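Local coordinates for uncharacterized protein DR_0571 (Deinococcus radiodurans R1, PDB 3C4N), which probably acts as an FAD-dependent oxidoreductase and binds ADP in a Rossmann-type nucleotide pocket, at residues Val67-Leu72 and Asn192-Leu197; Arg121-Leu126 and Thr268-Ala273; Ser133-Thr138 and Val159-Pro164; Gly201-Arg206 and His218-Ile223. All blocks are in the same frame, centred on the assembly; numbering follows the deposited sequence.

Following the chain from the N terminus, contact 1 opens at 67-72 and closes at 192-197. Contact 2 opens within that loop, at 121-126, but closes beyond it at 268-273, so the two cross. Contact 3 (133-138 with 159-164) is a short excursion nested inside both. Contact 4 (201-206 with 218-223) follows contacts 1 and 3 in series and is nested within contact 2. Contacts 1 and 4 belong together on the nucleotide-binding side, where strands 194-198 and 201-205 are neighbours. Contacts 2 and 3 share the other mixed sheet, joined through strands 118-127 and 159-163. The centres of contacts 1 and 2 lie about 37 Å apart, on opposite sides of the chain's centre.

Contact 1. Residues Val67-Leu72 and Asn192-Leu197; sequences VEEGGL and NTRAEL. With ADP (adenosine-5'-diphosphate), chain C.
E69 and T193 meet where strand 64-67 of the Rossmann-type fold runs into its loop, and together their segments frame the adenine of ADP. A195 reads the base edge with two nearly straight backbone bonds: its N donates to N1 of ADP (2.8 Å, 174°), while N6 of ADP donates to A195 O (3.1 Å, 172°). E69 lies against the flat of the base, its CD 3.6 Å from C5 of ADP. Its CG takes the crowded position between backbone N and carbonyl carbon (chi1 61°), and OE2 rests 3.6 Å from R194 CG. E68 binds ADP with its carboxylate beside the ribose O2', though the exact placing of OE1 is doubtful; this is consistent with the acid that ends the second strand in such folds, and A44 N steadies OE2. Behind this first shell the backbones are joined: T193 N donates to E68 O, and N192 N to G70 O. V67 packs its CG1 across T193 at about a right angle, 3.9 Å from T193 CB and 4.2 Å from A195 CB. T193 OG1 bonds to L191 O, and N192 CA directs its hydrogen at E69 O, 3.1 Å away.

Contact 2. Residues Arg121-Leu126 and Thr268-Ala273; sequences RPLLHL and TPVLRA
R121 sets CG anti to its backbone N (chi1 -160°), which puts CG 3.8 Å from P269 CA, and a bend at chi3 (-70°) leaves NE 3.9 Å from T268 O. CD then sits 3.6 Å from V270 CG2, the two side chains crossing at about a right angle. At the tip, NH2 donates to T268 O (2.9 Å) from well above the carbonyl plane. NE bonds to T168 and NH1 forms a salt bridge with E119. An alanine at R121 would probably leave T268 O and E119 without these partners and open a gap beside V270 CG2. The segments form a parallel strand pair, 19° apart, within the mixed sheet that includes strand 118-127. L124 N donates to V270 O (2.8 Å), and R272 N to L124 O (2.9 Å). L124 and L271 lie side by side, with CD1 of L124 4.0 Å from CD2 of L271. On the other face, L123 CD1 lies over the R272 guanidinium toward its rim, while R272 NH1 forms a salt bridge with D90.

Contact 3. Residues Ser133-Thr138 and Val159-Pro164; sequences SGLTPT and VARVDP
T136 and A160 form a hydrogen-bonded antiparallel bridge that adds the short strand 136-137 to strand 159-163. This is the tight part: T136 N donates to A160 O (2.8 Å), A160 N returns a bond to T136 O (2.8 Å), and P137 faces V159 as the next, non-hydrogen-bonded pair. T136 puts OG1 anti to its carbonyl carbon (chi1 -55°), 3.8 Å from CG2 of V162, and its CB lies equally close to that methyl. T138 OG1 is in hydrogen-bonding contact with the carbonyl oxygens of L157 and P158, which share its one proton, probably steadying the start of helix 138-141, with P137 at the N-cap position. The touching parts run 108° apart, so the pairing is brief. The far end is looser: S133 and G134 are exposed, and G134 centres an inverse gamma turn. L135 reaches back obliquely, with CD1 4.0 Å from CG2 of V159. Its other methyl, CD2, lies 3.9 Å from R161 NE, a nitrogen buried here with no polar partner in the model.

Contact 4. Residues Gly201-Arg206 and His218-Ile223; sequences GVRLHR and HETRQI
R203 and Q222 face each other with their flat groups almost parallel, the guanidinium and amide planes 5° apart. Q222 NE2 sits over the guanidinium face, 3.2 Å from R203 CZ; both groups present donors as modelled, so no hydrogen bond forms. T220 CG2 meets the guanidinium at its edge, 3.3 Å from NH1, and R203 CG, anti to its backbone N (chi1 178°), at 3.4 Å. R203 NE forms a long, weak ion pair with E196 on strand 194-198, so an alanine at R203 would probably leave the Q222 amide uncovered and E196 without that partner. On the other face of this antiparallel pair, which links strand 194-198 to strand 36-42 in the nucleotide-binding sheet, L204 and I223 cross at about a right angle, their CD1 atoms 3.5 Å apart. L204 CD1 also lies over the R221 guanidinium, toward its rim. L204 N donates to R221 O. R206 and R221 meet edge to edge, R206 NH1 3.0 Å from R221 NH2, planes 59° apart. E219 OE1 makes a long salt bridge, 3.9 Å from R206 NH2. The two like charges would repel, a cost probably eased in part by the E219 pair and by the salt bridge of R221 with E35.

Contact 1. Residues Val67-Leu72 and Asn192-Leu197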
loop_
_atom_site.group_PDB
_atom_site.type_symbol
_atom_site.label_atom_id
_atom_site.label_comp_id
_atom_site.label_asym_id
_atom_site.label_seq_id
_atom_site.Cartn_x
_atom_site.Cartn_y
_atom_site.Cartn_z
ATOM N N VAL A 67 6.727 -6.790 -2.568
ATOM C CA VAL A 67 5.682 -7.602 -3.199
ATOM C C VAL A 67 5.029 -8.559 -2.217
ATOM O O VAL A 67 5.695 -9.328 -1.522
ATOM C CB VAL A 67 6.225 -8.433 -4.389
ATOM C CG1 VAL A 67 5.058 -9.068 -5.175
ATOM C CG2 VAL A 67 7.041 -7.550 -5.289
ATOM N N GLU A 68 3.710 -8.504 -2.183
ATOM C CA GLU A 68 2.938 -9.329 -1.291
ATOM C C GLU A 68 1.756 -9.905 -2.061
ATOM O O GLU A 68 1.091 -9.185 -2.804
ATOM C CB GLU A 68 2.481 -8.451 -0.138
ATOM C CG GLU A 68 1.315 -8.975 0.600
ATOM C CD GLU A 68 1.616 -10.267 1.289
ATOM O OE1 GLU A 68 0.680 -11.089 1.381
ATOM O OE2 GLU A 68 2.770 -10.455 1.748
ATOM N N GLU A 69 1.491 -11.196 -1.898
ATOM C CA GLU A 69 0.381 -11.800 -2.625
ATOM C C GLU A 69 -0.948 -11.589 -1.934
ATOM O O GLU A 69 -2.006 -11.713 -2.551
ATOM C CB GLU A 69 0.619 -13.293 -2.847
ATOM C CG GLU A 69 0.762 -14.126 -1.591
ATOM C CD GLU A 69 1.051 -15.586 -1.911
ATOM O OE1 GLU A 69 1.177 -16.389 -0.949
ATOM O OE2 GLU A 69 1.150 -15.917 -3.125
ATOM N N GLY A 70 -0.895 -11.275 -0.648
ATOM C CA GLY A 70 -2.115 -11.023 0.086
ATOM C C GLY A 70 -2.286 -9.520 0.194
ATOM O O GLY A 70 -1.794 -8.761 -0.647
ATOM N N GLY A 71 -2.985 -9.082 1.233
ATOM C CA GLY A 71 -3.187 -7.665 1.426
ATOM C C GLY A 71 -2.322 -7.147 2.555
ATOM O O GLY A 71 -1.516 -7.883 3.129
ATOM N N LEU A 72 -2.498 -5.874 2.887
ATOM C CA LEU A 72 -1.726 -5.254 3.949
ATOM C C LEU A 72 -2.638 -4.634 5.006
ATOM O O LEU A 72 -3.254 -3.601 4.775
ATOM C CB LEU A 72 -0.834 -4.172 3.361
ATOM C CG LEU A 72 0.145 -3.550 4.345
ATOM C CD1 LEU A 72 1.256 -4.551 4.653
ATOM C CD2 LEU A 72 0.716 -2.289 3.746
ATOM N N ASN A 192 -1.482 -8.171 -3.517
ATOM C CA ASN A 192 -2.237 -9.173 -4.258
ATOM C C ASN A 192 -1.482 -9.643 -5.498
ATOM O O ASN A 192 -2.062 -9.819 -6.570
ATOM C CB ASN A 192 -3.601 -8.599 -4.643
ATOM C CG ASN A 192 -4.308 -7.932 -3.458
ATOM O OD1 ASN A 192 -4.332 -6.702 -3.334
ATOM N ND2 ASN A 192 -4.873 -8.750 -2.580
ATOM N N THR A 193 -0.180 -9.850 -5.329
ATOM C CA THR A 193 0.700 -10.283 -6.406
ATOM C C THR A 193 1.626 -11.416 -5.947
ATOM O O THR A 193 2.352 -11.299 -4.947
ATOM C CB THR A 193 1.571 -9.116 -6.873
ATOM O OG1 THR A 193 0.782 -7.926 -6.910
ATOM C CG2 THR A 193 2.130 -9.382 -8.245
ATOM N N ARG A 194 1.603 -12.513 -6.687
ATOM C CA ARG A 194 2.441 -13.650 -6.365
ATOM C C ARG A 194 3.733 -13.500 -7.146
ATOM O O ARG A 194 3.724 -13.330 -8.360
ATOM C CB ARG A 194 1.726 -14.949 -6.736
ATOM C CG ARG A 194 2.507 -16.217 -6.429
ATOM C CD ARG A 194 1.649 -17.453 -6.671
ATOM N NE ARG A 194 1.217 -17.589 -8.066
ATOM C CZ ARG A 194 2.024 -17.887 -9.083
ATOM N NH1 ARG A 194 3.318 -18.082 -8.871
ATOM N NH2 ARG A 194 1.540 -18.004 -10.318
ATOM N N ALA A 195 4.846 -13.536 -6.430
ATOM C CA ALA A 195 6.140 -13.412 -7.054
ATOM C C ALA A 195 6.692 -14.813 -7.332
ATOM O O ALA A 195 6.495 -15.743 -6.545
ATOM C CB ALA A 195 7.080 -12.626 -6.143
ATOM N N GLU A 196 7.370 -14.943 -8.469
ATOM C CA GLU A 196 7.988 -16.185 -8.911
ATOM C C GLU A 196 9.422 -15.817 -9.270
ATOM O O GLU A 196 9.644 -14.886 -10.047
ATOM C CB GLU A 196 7.281 -16.701 -10.152
ATOM C CG GLU A 196 7.917 -17.927 -10.761
ATOM C CD GLU A 196 7.469 -18.160 -12.187
ATOM O OE1 GLU A 196 6.270 -17.951 -12.473
ATOM O OE2 GLU A 196 8.310 -18.559 -13.020
ATOM N N LEU A 197 10.391 -16.539 -8.713
ATOM C CA LEU A 197 11.791 -16.241 -8.984
ATOM C C LEU A 197 12.281 -16.764 -10.330
ATOM O O LEU A 197 12.117 -17.935 -10.657
ATOM C CB LEU A 197 12.685 -16.798 -7.867
ATOM C CG LEU A 197 12.526 -16.238 -6.450
ATOM C CD1 LEU A 197 13.458 -16.995 -5.526
ATOM C CD2 LEU A 197 12.849 -14.759 -6.408
HETATM P PB ADP C . 7.067 -14.165 8.238
HETATM O O1B ADP C . 8.358 -14.839 8.101
HETATM O O2B ADP C . 7.266 -12.606 8.541
HETATM O O3B ADP C . 6.206 -14.834 9.429
HETATM P PA ADP C . 4.733 -14.436 7.013
HETATM O O1A ADP C . 4.383 -15.857 6.825
HETATM O O2A ADP C . 4.192 -13.950 8.460
HETATM O O3A ADP C . 6.316 -14.215 6.867
HETATM O "O5'" ADP C . 4.236 -13.486 5.826
HETATM C "C5'" ADP C . 5.237 -13.454 4.857
HETATM C "C4'" ADP C . 4.677 -13.014 3.531
HETATM O "O4'" ADP C . 5.097 -13.454 2.213
HETATM C "C3'" ADP C . 3.294 -13.536 3.767
HETATM O "O3'" ADP C . 2.543 -12.596 4.536
HETATM C "C2'" ADP C . 2.722 -13.783 2.368
HETATM O "O2'" ADP C . 1.513 -13.029 2.185
HETATM C "C1'" ADP C . 3.882 -13.358 1.425
HETATM N N9 ADP C . 4.158 -14.263 0.356
HETATM C C8 ADP C . 4.282 -15.654 0.501
HETATM N N7 ADP C . 4.501 -16.195 -0.685
HETATM C C5 ADP C . 4.573 -15.210 -1.620
HETATM C C6 ADP C . 4.895 -15.142 -3.001
HETATM N N6 ADP C . 5.528 -16.224 -3.648
HETATM N N1 ADP C . 4.838 -13.946 -3.629
HETATM C C2 ADP C . 4.522 -12.829 -2.975
HETATM N N3 ADP C . 4.281 -12.814 -1.716
HETATM C C4 ADP C . 4.363 -13.974 -0.944
#

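Contact 2. Residues Arg121-Leu126 and Thr268-Ala273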
loop_
_atom_site.group_PDB
_atom_site.type_symbol
_atom_site.label_atom_id
_atom_site.label_comp_id
_atom_site.label_asym_id
_atom_site.label_seq_id
_atom_site.Cartn_x
_atom_site.Cartn_y
_atom_site.Cartn_z
ATOM N N ARG A 121 4.923 -7.708 30.777
ATOM C CA ARG A 121 4.157 -8.824 31.281
ATOM C C ARG A 121 5.106 -9.962 31.603
ATOM O O ARG A 121 5.690 -10.557 30.708
ATOM C CB ARG A 121 3.151 -9.244 30.205
ATOM C CG ARG A 121 1.980 -10.057 30.681
ATOM C CD ARG A 121 1.248 -10.643 29.488
ATOM N NE ARG A 121 0.537 -9.654 28.687
ATOM C CZ ARG A 121 -0.556 -9.013 29.084
ATOM N NH1 ARG A 121 -1.147 -8.136 28.278
ATOM N NH2 ARG A 121 -1.057 -9.244 30.289
ATOM N N PRO A 122 5.286 -10.271 32.890
ATOM C CA PRO A 122 6.184 -11.359 33.282
ATOM C C PRO A 122 5.716 -12.694 32.709
ATOM O O PRO A 122 4.514 -12.904 32.502
ATOM C CB PRO A 122 6.114 -11.328 34.805
ATOM C CG PRO A 122 4.719 -10.869 35.055
ATOM C CD PRO A 122 4.593 -9.727 34.065
ATOM N N LEU A 123 6.673 -13.587 32.460
ATOM C CA LEU A 123 6.388 -14.906 31.904
ATOM C C LEU A 123 6.837 -15.988 32.875
ATOM O O LEU A 123 7.957 -15.946 33.373
ATOM C CB LEU A 123 7.103 -15.062 30.558
ATOM C CG LEU A 123 6.862 -16.336 29.753
ATOM C CD1 LEU A 123 7.158 -16.092 28.285
ATOM C CD2 LEU A 123 7.738 -17.449 30.296
ATOM N N LEU A 124 5.960 -16.951 33.158
ATOM C CA LEU A 124 6.305 -18.028 34.085
ATOM C C LEU A 124 6.366 -19.381 33.395
ATOM O O LEU A 124 5.421 -19.763 32.715
ATOM C CB LEU A 124 5.288 -18.116 35.229
ATOM C CG LEU A 124 4.908 -16.863 36.018
ATOM C CD1 LEU A 124 4.040 -17.285 37.188
ATOM C CD2 LEU A 124 6.124 -16.150 36.523
ATOM N N HIS A 125 7.478 -20.095 33.566
ATOM C CA HIS A 125 7.660 -21.437 32.992
ATOM C C HIS A 125 7.401 -22.459 34.113
ATOM O O HIS A 125 8.337 -22.960 34.741
ATOM C CB HIS A 125 9.092 -21.603 32.464
ATOM C CG HIS A 125 9.365 -22.940 31.838
ATOM N ND1 HIS A 125 8.557 -24.040 32.036
ATOM C CD2 HIS A 125 10.379 -23.358 31.042
ATOM C CE1 HIS A 125 9.061 -25.077 31.389
ATOM N NE2 HIS A 125 10.167 -24.691 30.779
ATOM N N LEU A 126 6.124 -22.752 34.359
ATOM C CA LEU A 126 5.709 -23.699 35.398
ATOM C C LEU A 126 6.428 -25.046 35.311
ATOM O O LEU A 126 6.561 -25.628 34.233
ATOM C CB LEU A 126 4.197 -23.926 35.323
ATOM C CG LEU A 126 3.361 -22.645 35.373
ATOM C CD1 LEU A 126 1.945 -22.940 34.883
ATOM C CD2 LEU A 126 3.355 -22.089 36.792
ATOM N N THR A 268 -1.901 -9.751 33.534
ATOM C CA THR A 268 -1.787 -11.154 33.916
ATOM C C THR A 268 -0.630 -11.729 33.110
ATOM O O THR A 268 -0.604 -11.649 31.880
ATOM C CB THR A 268 -3.097 -11.953 33.641
ATOM O OG1 THR A 268 -2.833 -13.355 33.766
ATOM C CG2 THR A 268 -3.628 -11.673 32.265
ATOM N N PRO A 269 0.353 -12.308 33.804
ATOM C CA PRO A 269 1.542 -12.900 33.180
ATOM C C PRO A 269 1.312 -14.005 32.148
ATOM O O PRO A 269 0.271 -14.662 32.135
ATOM C CB PRO A 269 2.364 -13.373 34.383
ATOM C CG PRO A 269 1.330 -13.628 35.440
ATOM C CD PRO A 269 0.361 -12.496 35.266
ATOM N N VAL A 270 2.289 -14.167 31.260
ATOM C CA VAL A 270 2.240 -15.205 30.239
ATOM C C VAL A 270 2.638 -16.475 30.986
ATOM O O VAL A 270 3.521 -16.439 31.843
ATOM C CB VAL A 270 3.269 -14.941 29.098
ATOM C CG1 VAL A 270 3.262 -16.085 28.104
ATOM C CG2 VAL A 270 2.942 -13.635 28.389
ATOM N N LEU A 271 1.984 -17.588 30.680
ATOM C CA LEU A 271 2.282 -18.850 31.345
ATOM C C LEU A 271 2.667 -19.896 30.323
ATOM O O LEU A 271 2.161 -19.896 29.200
ATOM C CB LEU A 271 1.058 -19.334 32.122
ATOM C CG LEU A 271 0.520 -18.378 33.194
ATOM C CD1 LEU A 271 -0.947 -18.706 33.477
ATOM C CD2 LEU A 271 1.366 -18.490 34.454
ATOM N N ARG A 272 3.562 -20.793 30.728
ATOM C CA ARG A 272 4.054 -21.875 29.882
ATOM C C ARG A 272 4.130 -23.166 30.677
ATOM O O ARG A 272 4.444 -23.151 31.863
ATOM C CB ARG A 272 5.445 -21.535 29.366
ATOM C CG ARG A 272 5.458 -20.438 28.339
ATOM C CD ARG A 272 6.819 -20.314 27.668
ATOM N NE ARG A 272 6.717 -19.508 26.455
ATOM C CZ ARG A 272 7.748 -19.165 25.694
ATOM N NH1 ARG A 272 8.972 -19.559 26.024
ATOM N NH2 ARG A 272 7.555 -18.433 24.604
ATOM N N ALA A 273 3.850 -24.287 30.025
ATOM C CA ALA A 273 3.910 -25.592 30.687
ATOM C C ALA A 273 4.197 -26.655 29.632
ATOM O O ALA A 273 3.607 -26.633 28.558
ATOM C CB ALA A 273 2.572 -25.892 31.399
#

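Contact 3. Residues Ser133-Thr138 and Val159-Pro164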
loop_
_atom_site.group_PDB
_atom_site.type_symbol
_atom_site.label_atom_id
_atom_site.label_comp_id
_atom_site.label_asym_id
_atom_site.label_seq_id
_atom_site.Cartn_x
_atom_site.Cartn_y
_atom_site.Cartn_z
ATOM N N SER A 133 17.885 -24.327 39.402
ATOM C CA SER A 133 18.339 -22.939 39.379
ATOM C C SER A 133 17.384 -22.043 40.172
ATOM O O SER A 133 16.459 -22.533 40.821
ATOM C CB SER A 133 18.440 -22.446 37.930
ATOM O OG SER A 133 19.016 -21.154 37.861
ATOM N N GLY A 134 17.607 -20.732 40.109
ATOM C CA GLY A 134 16.761 -19.798 40.836
ATOM C C GLY A 134 15.313 -19.792 40.375
ATOM O O GLY A 134 14.936 -19.013 39.500
ATOM N N LEU A 135 14.501 -20.660 40.969
ATOM C CA LEU A 135 13.087 -20.766 40.629
ATOM C C LEU A 135 12.242 -19.926 41.577
ATOM O O LEU A 135 12.768 -19.203 42.421
ATOM C CB LEU A 135 12.637 -22.223 40.713
ATOM C CG LEU A 135 13.452 -23.202 39.868
ATOM C CD1 LEU A 135 13.109 -24.638 40.253
ATOM C CD2 LEU A 135 13.171 -22.942 38.397
ATOM N N THR A 136 10.926 -20.038 41.445
ATOM C CA THR A 136 10.022 -19.281 42.288
ATOM C C THR A 136 8.736 -20.071 42.497
ATOM O O THR A 136 8.158 -20.605 41.549
ATOM C CB THR A 136 9.689 -17.908 41.644
ATOM O OG1 THR A 136 10.906 -17.199 41.372
ATOM C CG2 THR A 136 8.821 -17.069 42.577
ATOM N N PRO A 137 8.281 -20.171 43.757
ATOM C CA PRO A 137 7.054 -20.905 44.070
ATOM C C PRO A 137 5.858 -20.247 43.398
ATOM O O PRO A 137 5.567 -19.072 43.634
ATOM C CB PRO A 137 6.986 -20.829 45.593
ATOM C CG PRO A 137 7.623 -19.503 45.882
ATOM C CD PRO A 137 8.833 -19.540 44.970
ATOM N N THR A 138 5.178 -21.015 42.555
ATOM C CA THR A 138 4.009 -20.545 41.822
ATOM C C THR A 138 3.049 -19.790 42.729
ATOM O O THR A 138 2.438 -18.806 42.319
ATOM C CB THR A 138 3.253 -21.724 41.197
ATOM O OG1 THR A 138 4.193 -22.654 40.643
ATOM C CG2 THR A 138 2.334 -21.237 40.098
ATOM N N VAL A 159 6.486 -24.935 41.391
ATOM C CA VAL A 159 7.504 -23.938 41.081
ATOM C C VAL A 159 7.514 -23.460 39.623
ATOM O O VAL A 159 6.906 -24.075 38.746
ATOM C CB VAL A 159 8.907 -24.478 41.426
ATOM C CG1 VAL A 159 8.964 -24.888 42.906
ATOM C CG2 VAL A 159 9.240 -25.668 40.522
ATOM N N ALA A 160 8.225 -22.363 39.375
ATOM C CA ALA A 160 8.324 -21.806 38.033
ATOM C C ALA A 160 9.593 -20.974 37.842
ATOM O O ALA A 160 10.267 -20.600 38.804
ATOM C CB ALA A 160 7.097 -20.946 37.737
ATOM N N ARG A 161 9.908 -20.695 36.582
ATOM C CA ARG A 161 11.063 -19.880 36.226
ATOM C C ARG A 161 10.456 -18.570 35.717
ATOM O O ARG A 161 9.925 -18.513 34.607
ATOM C CB ARG A 161 11.871 -20.576 35.124
ATOM C CG ARG A 161 12.991 -19.741 34.491
ATOM C CD ARG A 161 14.373 -20.134 35.003
ATOM N NE ARG A 161 14.551 -21.584 35.025
ATOM C CZ ARG A 161 14.393 -22.384 33.974
ATOM N NH1 ARG A 161 14.057 -21.880 32.793
ATOM N NH2 ARG A 161 14.541 -23.696 34.111
ATOM N N VAL A 162 10.511 -17.531 36.542
ATOM C CA VAL A 162 9.950 -16.233 36.180
ATOM C C VAL A 162 10.878 -15.360 35.338
ATOM O O VAL A 162 12.088 -15.342 35.556
ATOM C CB VAL A 162 9.597 -15.404 37.433
ATOM C CG1 VAL A 162 8.915 -14.109 37.017
ATOM C CG2 VAL A 162 8.714 -16.208 38.373
ATOM N N ASP A 163 10.306 -14.636 34.382
ATOM C CA ASP A 163 11.085 -13.717 33.550
ATOM C C ASP A 163 10.406 -12.362 33.671
ATOM O O ASP A 163 9.413 -12.091 33.000
ATOM C CB ASP A 163 11.117 -14.165 32.083
ATOM C CG ASP A 163 11.618 -13.070 31.146
ATOM O OD1 ASP A 163 12.050 -12.002 31.635
ATOM O OD2 ASP A 163 11.572 -13.273 29.914
ATOM N N PRO A 164 10.934 -11.492 34.543
ATOM C CA PRO A 164 10.368 -10.157 34.759
ATOM C C PRO A 164 10.485 -9.210 33.568
ATOM O O PRO A 164 9.806 -8.184 33.526
ATOM C CB PRO A 164 11.140 -9.643 35.978
ATOM C CG PRO A 164 11.540 -10.903 36.693
ATOM C CD PRO A 164 11.984 -11.772 35.536
#

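Contact 4. Residues Gly201-Arg206 and His218-Ile223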
loop_
_atom_site.group_PDB
_atom_site.type_symbol
_atom_site.label_atom_id
_atom_site.label_comp_id
_atom_site.label_asym_id
_atom_site.label_seq_id
_atom_site.Cartn_x
_atom_site.Cartn_y
_atom_site.Cartn_z
ATOM N N GLY A 201 15.668 -11.873 -12.257
ATOM C CA GLY A 201 14.652 -11.022 -11.669
ATOM C C GLY A 201 13.456 -11.748 -11.079
ATOM O O GLY A 201 13.571 -12.849 -10.529
ATOM N N VAL A 202 12.293 -11.124 -11.199
ATOM C CA VAL A 202 11.077 -11.698 -10.663
ATOM C C VAL A 202 9.956 -11.641 -11.687
ATOM O O VAL A 202 9.954 -10.787 -12.573
ATOM C CB VAL A 202 10.652 -10.937 -9.390
ATOM C CG1 VAL A 202 9.500 -11.644 -8.711
ATOM C CG2 VAL A 202 11.843 -10.810 -8.449
ATOM N N ARG A 203 9.026 -12.583 -11.582
ATOM C CA ARG A 203 7.874 -12.630 -12.469
ATOM C C ARG A 203 6.684 -12.389 -11.554
ATOM O O ARG A 203 6.493 -13.098 -10.571
ATOM C CB ARG A 203 7.762 -13.997 -13.144
ATOM C CG ARG A 203 6.551 -14.137 -14.059
ATOM C CD ARG A 203 6.420 -15.560 -14.610
ATOM N NE ARG A 203 7.633 -16.013 -15.291
ATOM C CZ ARG A 203 8.150 -15.440 -16.373
ATOM N NH1 ARG A 203 7.557 -14.379 -16.914
ATOM N NH2 ARG A 203 9.260 -15.929 -16.914
ATOM N N LEU A 204 5.895 -11.373 -11.881
ATOM C CA LEU A 204 4.739 -10.997 -11.082
ATOM C C LEU A 204 3.418 -11.435 -11.691
ATOM O O LEU A 204 3.104 -11.078 -12.825
ATOM C CB LEU A 204 4.734 -9.484 -10.914
ATOM C CG LEU A 204 6.069 -8.923 -10.441
ATOM C CD1 LEU A 204 6.065 -7.417 -10.577
ATOM C CD2 LEU A 204 6.329 -9.358 -9.001
ATOM N N HIS A 205 2.639 -12.191 -10.925
ATOM C CA HIS A 205 1.335 -12.652 -11.389
ATOM C C HIS A 205 0.234 -11.889 -10.658
ATOM O O HIS A 205 0.339 -11.663 -9.455
ATOM C CB HIS A 205 1.169 -14.152 -11.132
ATOM C CG HIS A 205 2.251 -14.985 -11.740
ATOM N ND1 HIS A 205 3.518 -15.062 -11.203
ATOM C CD2 HIS A 205 2.279 -15.721 -12.876
ATOM C CE1 HIS A 205 4.280 -15.806 -11.983
ATOM N NE2 HIS A 205 3.554 -16.217 -13.006
ATOM N N ARG A 206 -0.809 -11.490 -11.393
ATOM C CA ARG A 206 -1.959 -10.769 -10.830
ATOM C C ARG A 206 -3.263 -11.304 -11.415
ATOM O O ARG A 206 -3.295 -12.385 -12.012
ATOM C CB ARG A 206 -1.868 -9.260 -11.119
ATOM C CG ARG A 206 -0.552 -8.637 -10.664
ATOM C CD ARG A 206 -0.515 -7.106 -10.603
ATOM N NE ARG A 206 -0.197 -6.490 -11.857
ATOM C CZ ARG A 206 0.816 -5.733 -12.269
ATOM N NH1 ARG A 206 1.865 -5.344 -11.550
ATOM N NH2 ARG A 206 0.700 -5.344 -13.519
ATOM N N HIS A 218 -5.108 -13.617 -16.005
ATOM C CA HIS A 218 -3.801 -13.475 -15.367
ATOM C C HIS A 218 -2.977 -12.369 -16.025
ATOM O O HIS A 218 -3.243 -11.977 -17.161
ATOM C CB HIS A 218 -3.023 -14.800 -15.433
ATOM C CG HIS A 218 -2.809 -15.318 -16.824
ATOM N ND1 HIS A 218 -1.913 -16.325 -17.110
ATOM C CD2 HIS A 218 -3.389 -14.987 -18.004
ATOM C CE1 HIS A 218 -1.948 -16.593 -18.405
ATOM N NE2 HIS A 218 -2.836 -15.795 -18.970
ATOM N N GLU A 219 -1.982 -11.862 -15.306
ATOM C CA GLU A 219 -1.118 -10.819 -15.839
ATOM C C GLU A 219 0.316 -11.011 -15.371
ATOM O O GLU A 219 0.710 -10.534 -14.306
ATOM C CB GLU A 219 -1.613 -9.433 -15.425
ATOM C CG GLU A 219 -2.783 -8.909 -16.241
ATOM C CD GLU A 219 -3.144 -7.469 -15.885
ATOM O OE1 GLU A 219 -2.220 -6.626 -15.835
ATOM O OE2 GLU A 219 -4.344 -7.182 -15.664
ATOM N N THR A 220 1.088 -11.727 -16.177
ATOM C CA THR A 220 2.483 -11.992 -15.882
ATOM C C THR A 220 3.303 -10.769 -16.264
ATOM O O THR A 220 3.066 -10.156 -17.301
ATOM C CB THR A 220 2.970 -13.205 -16.672
ATOM O OG1 THR A 220 2.344 -14.385 -16.154
ATOM C CG2 THR A 220 4.481 -13.333 -16.584
ATOM N N ARG A 221 4.270 -10.418 -15.428
ATOM C CA ARG A 221 5.101 -9.250 -15.684
ATOM C C ARG A 221 6.459 -9.419 -15.017
ATOM O O ARG A 221 6.548 -9.475 -13.794
ATOM C CB ARG A 221 4.402 -7.999 -15.136
ATOM C CG ARG A 221 5.291 -6.768 -15.024
ATOM C CD ARG A 221 4.645 -5.680 -14.159
ATOM N NE ARG A 221 5.609 -4.633 -13.817
ATOM C CZ ARG A 221 5.425 -3.716 -12.872
ATOM N NH1 ARG A 221 6.363 -2.807 -12.641
ATOM N NH2 ARG A 221 4.306 -3.707 -12.159
ATOM N N GLN A 222 7.516 -9.503 -15.814
ATOM C CA GLN A 222 8.850 -9.653 -15.252
ATOM C C GLN A 222 9.483 -8.303 -14.936
ATOM O O GLN A 222 9.084 -7.270 -15.486
ATOM C CB GLN A 222 9.757 -10.421 -16.211
ATOM C CG GLN A 222 9.353 -11.858 -16.434
ATOM C CD GLN A 222 10.521 -12.705 -16.873
ATOM O OE1 GLN A 222 11.163 -12.426 -17.887
ATOM N NE2 GLN A 222 10.810 -13.749 -16.108
ATOM N N ILE A 223 10.469 -8.326 -14.041
ATOM C CA ILE A 223 11.198 -7.128 -13.627
ATOM C C ILE A 223 12.612 -7.508 -13.171
ATOM O O ILE A 223 12.790 -8.490 -12.454
ATOM C CB ILE A 223 10.485 -6.399 -12.448
ATOM C CG1 ILE A 223 10.253 -7.365 -11.282
ATOM C CG2 ILE A 223 9.166 -5.810 -12.913
ATOM C CD1 ILE A 223 9.506 -6.753 -10.094
#